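NBS-LRR class disease resistance protein (Oryza sativa subsp. japonica, PDB 6FU9) probably acts as a rice immune receptor, with this ferredoxin-like domain binding another protein, consistent with direct recognition of a pathogen effector. Local coordinates at residues His35-Ala40 with Val47-Asp52. Sequence-based numbering, arbitrary orientation.
Sequences HSVAIA and VVVVGD
Ser36 with Val50 and Ala38 with Val48 are the hydrogen-bonded pairs of an antiparallel hairpin, strands 35-40 and 47-51 running 4.7 Å apart at closest axis approach. Val50 N gives Ser36 O a 2.9 Å bond that is almost straight at 174°, and Ala38 and Val48 exchange N-H...O bonds in both directions. The return bond of the Ser36-Val50 pair is shared, for Val50 O takes two donors: His35 N at 2.8 Å, lying in the carbonyl plane, and Ser36 N at 3.2 Å, a longer but straighter bond whose donor is tilted 20° from that plane. His35 points toward the partner strand, and CG, anti to the carbonyl carbon (chi1 -68°) and therefore beside the backbone N, sets the ring over Gly51. Gly51 CA sits over one ring face, 4.1 Å from the centroid, a CH-pi contact displaced toward the rim.

On the face carrying Val37, Ile39, Val47 and Val49, Val37 turns CG2 anti to its backbone N, which lays this methyl diagonally against Val47 CG1 at 3.7 Å. Val49 CG2 lies a little farther from the same methyl, while Ile39 CG1 approaches Val47 CG2 at 4.2 Å. Helix 18-29 covers this layer, Val28 touching both Val37 and Val49. On the opposite face Ala40 CB meets Val48 CG2 at 4.1 Å; the chain of another protein packs on Ala38, Val48 and Val50, and one of its polar side chains hydrogen-bonds Ser36 OG.

His35 and Ser36 facing Val50 form a classic beta bulge, set in the hairpin whose strand 34-40 is one edge of a ferredoxin-like beta-alpha-beta-beta-alpha-beta sheet.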
ATOM      1  N   HIS A  35      -5.559   9.128  11.154  1.00 13.18           N
ATOM      2  CA  HIS A  35      -4.502  10.051  11.509  1.00 14.32           C
ATOM      3  C   HIS A  35      -3.875  10.733  10.312  1.00 14.70           C
ATOM      4  O   HIS A  35      -3.495  11.907  10.433  1.00 17.03           O
ATOM      5  CB  HIS A  35      -3.420   9.322  12.275  1.00 16.38           C
ATOM      6  CG  HIS A  35      -3.873   8.879  13.616  1.00 20.33           C
ATOM      7  ND1 HIS A  35      -2.991   8.449  14.565  1.00 29.68           N
ATOM      8  CD2 HIS A  35      -5.103   8.751  14.141  1.00 21.86           C
ATOM      9  CE1 HIS A  35      -3.670   8.067  15.635  1.00 28.64           C
ATOM     10  NE2 HIS A  35      -4.953   8.273  15.411  1.00 24.24           N
ATOM     11  N   SER A  36      -3.718  10.036   9.212  1.00 13.67           N
ATOM     12  CA  SER A  36      -3.112  10.606   8.001  1.00 14.47           C
ATOM     13  C   SER A  36      -3.520   9.826   6.805  1.00 13.42           C
ATOM     14  O   SER A  36      -3.836   8.614   6.885  1.00 14.34           O
ATOM     15  CB  SER A  36      -1.647  10.758   8.173  1.00 18.90           C
ATOM     16  OG  SER A  36      -1.035   9.558   8.394  1.00 19.75           O
ATOM     17  N   VAL A  37      -3.500  10.488   5.639  1.00 13.38           N
ATOM     18  CA  VAL A  37      -3.860   9.884   4.410  1.00 13.67           C
ATOM     19  C   VAL A  37      -2.974  10.525   3.299  1.00 13.98           C
ATOM     20  O   VAL A  37      -2.726  11.729   3.336  1.00 15.65           O
ATOM     21  CB  VAL A  37      -5.359  10.000   4.097  1.00 14.99           C
ATOM     22  CG1 VAL A  37      -5.871  11.444   4.177  1.00 16.77           C
ATOM     23  CG2 VAL A  37      -5.710   9.395   2.730  1.00 16.06           C
ATOM     24  N   ALA A  38      -2.561   9.705   2.361  1.00 14.32           N
ATOM     25  CA  ALA A  38      -1.804  10.192   1.200  1.00 16.38           C
ATOM     26  C   ALA A  38      -2.225   9.487  -0.056  1.00 15.00           C
ATOM     27  O   ALA A  38      -2.693   8.338  -0.030  1.00 15.96           O
ATOM     28  CB  ALA A  38      -0.321   9.994   1.426  1.00 19.84           C
ATOM     29  N   ILE A  39      -1.993  10.104  -1.203  1.00 15.49           N
ATOM     30  CA  ILE A  39      -2.148   9.490  -2.492  1.00 17.06           C
ATOM     31  C   ILE A  39      -0.777   9.114  -2.953  1.00 19.34           C
ATOM     32  O   ILE A  39       0.090   9.964  -2.991  1.00 31.42           O
ATOM     33  CB  ILE A  39      -2.951  10.389  -3.491  1.00 25.10           C
ATOM     34  CG1 ILE A  39      -4.440  10.313  -2.972  1.00 27.57           C
ATOM     35  CG2 ILE A  39      -2.774   9.779  -4.861  1.00 26.21           C
ATOM     36  CD1 ILE A  39      -5.384  11.339  -3.457  1.00 40.76           C
ATOM     37  N   ALA A  40      -0.589   7.883  -3.349  1.00 17.60           N
ATOM     38  CA  ALA A  40       0.710   7.252  -3.670  1.00 23.53           C
ATOM     39  C   ALA A  40       0.504   6.370  -4.891  1.00 19.39           C
ATOM     40  O   ALA A  40      -0.546   6.415  -5.563  1.00 17.89           O
ATOM     41  CB  ALA A  40       1.224   6.424  -2.478  1.00 25.08           C
ATOM     42  N   VAL A  47      -4.483   5.027  -2.247  1.00 17.69           N
ATOM     43  CA  VAL A  47      -4.846   5.895  -1.145  1.00 16.27           C
ATOM     44  C   VAL A  47      -4.413   5.178   0.115  1.00 13.92           C
ATOM     45  O   VAL A  47      -4.965   4.098   0.404  1.00 14.47           O
ATOM     46  CB  VAL A  47      -6.333   6.154  -1.128  1.00 18.11           C
ATOM     47  CG1 VAL A  47      -6.740   7.015   0.050  1.00 17.92           C
ATOM     48  CG2 VAL A  47      -6.758   6.797  -2.480  1.00 20.98           C
ATOM     49  N   VAL A  48      -3.385   5.667   0.757  1.00 13.63           N
ATOM     50  CA  VAL A  48      -2.756   5.048   1.919  1.00 13.25           C
ATOM     51  C   VAL A  48      -3.268   5.757   3.159  1.00 13.00           C
ATOM     52  O   VAL A  48      -3.068   6.963   3.326  1.00 14.69           O
ATOM     53  CB  VAL A  48      -1.213   5.077   1.832  1.00 14.46           C
ATOM     54  CG1 VAL A  48      -0.655   4.369   3.088  1.00 16.99           C
ATOM     55  CG2 VAL A  48      -0.677   4.500   0.569  1.00 16.52           C
ATOM     56  N   VAL A  49      -3.894   4.983   4.054  1.00 12.73           N
ATOM     57  CA  VAL A  49      -4.569   5.462   5.230  1.00 12.14           C
ATOM     58  C   VAL A  49      -3.953   4.913   6.488  1.00 12.76           C
ATOM     59  O   VAL A  49      -3.776   3.683   6.575  1.00 13.92           O
ATOM     60  CB  VAL A  49      -6.053   5.133   5.176  1.00 13.12           C
ATOM     61  CG1 VAL A  49      -6.796   5.826   6.291  1.00 14.43           C
ATOM     62  CG2 VAL A  49      -6.653   5.424   3.797  1.00 14.11           C
ATOM     63  N   VAL A  50      -3.618   5.732   7.442  1.00 12.28           N
ATOM     64  CA  VAL A  50      -3.066   5.294   8.728  1.00 12.04           C
ATOM     65  C   VAL A  50      -3.909   5.826   9.823  1.00 12.16           C
ATOM     66  O   VAL A  50      -4.329   6.970   9.839  1.00 13.21           O
ATOM     67  CB  VAL A  50      -1.603   5.770   8.869  1.00 17.91           C
ATOM     68  CG1 VAL A  50      -1.045   5.581  10.222  1.00 20.08           C
ATOM     69  CG2 VAL A  50      -0.728   5.059   7.802  1.00 20.26           C
ATOM     70  N   GLY A  51      -4.152   5.008  10.854  1.00 13.21           N
ATOM     71  CA  GLY A  51      -4.893   5.478  11.998  1.00 14.01           C
ATOM     72  C   GLY A  51      -5.170   4.398  13.024  1.00 13.23           C
ATOM     73  O   GLY A  51      -4.419   3.430  13.115  1.00 15.25           O
ATOM     74  N   ASP A  52      -6.187   4.620  13.837  1.00 13.74           N
ATOM     75  CA  ASP A  52      -6.483   3.737  14.954  1.00 14.73           C
ATOM     76  C   ASP A  52      -7.984   3.658  15.130  1.00 13.99           C
ATOM     77  O   ASP A  52      -8.635   4.623  15.397  1.00 18.24           O
ATOM     78  CB  ASP A  52      -5.749   4.241  16.221  1.00 19.91           C
ATOM     79  CG  ASP A  52      -6.056   3.409  17.492  1.00 23.24           C
ATOM     80  OD1 ASP A  52      -6.378   2.202  17.389  1.00 26.13           O
ATOM     81  OD2 ASP A  52      -5.890   3.972  18.598  1.00 31.09           O
TER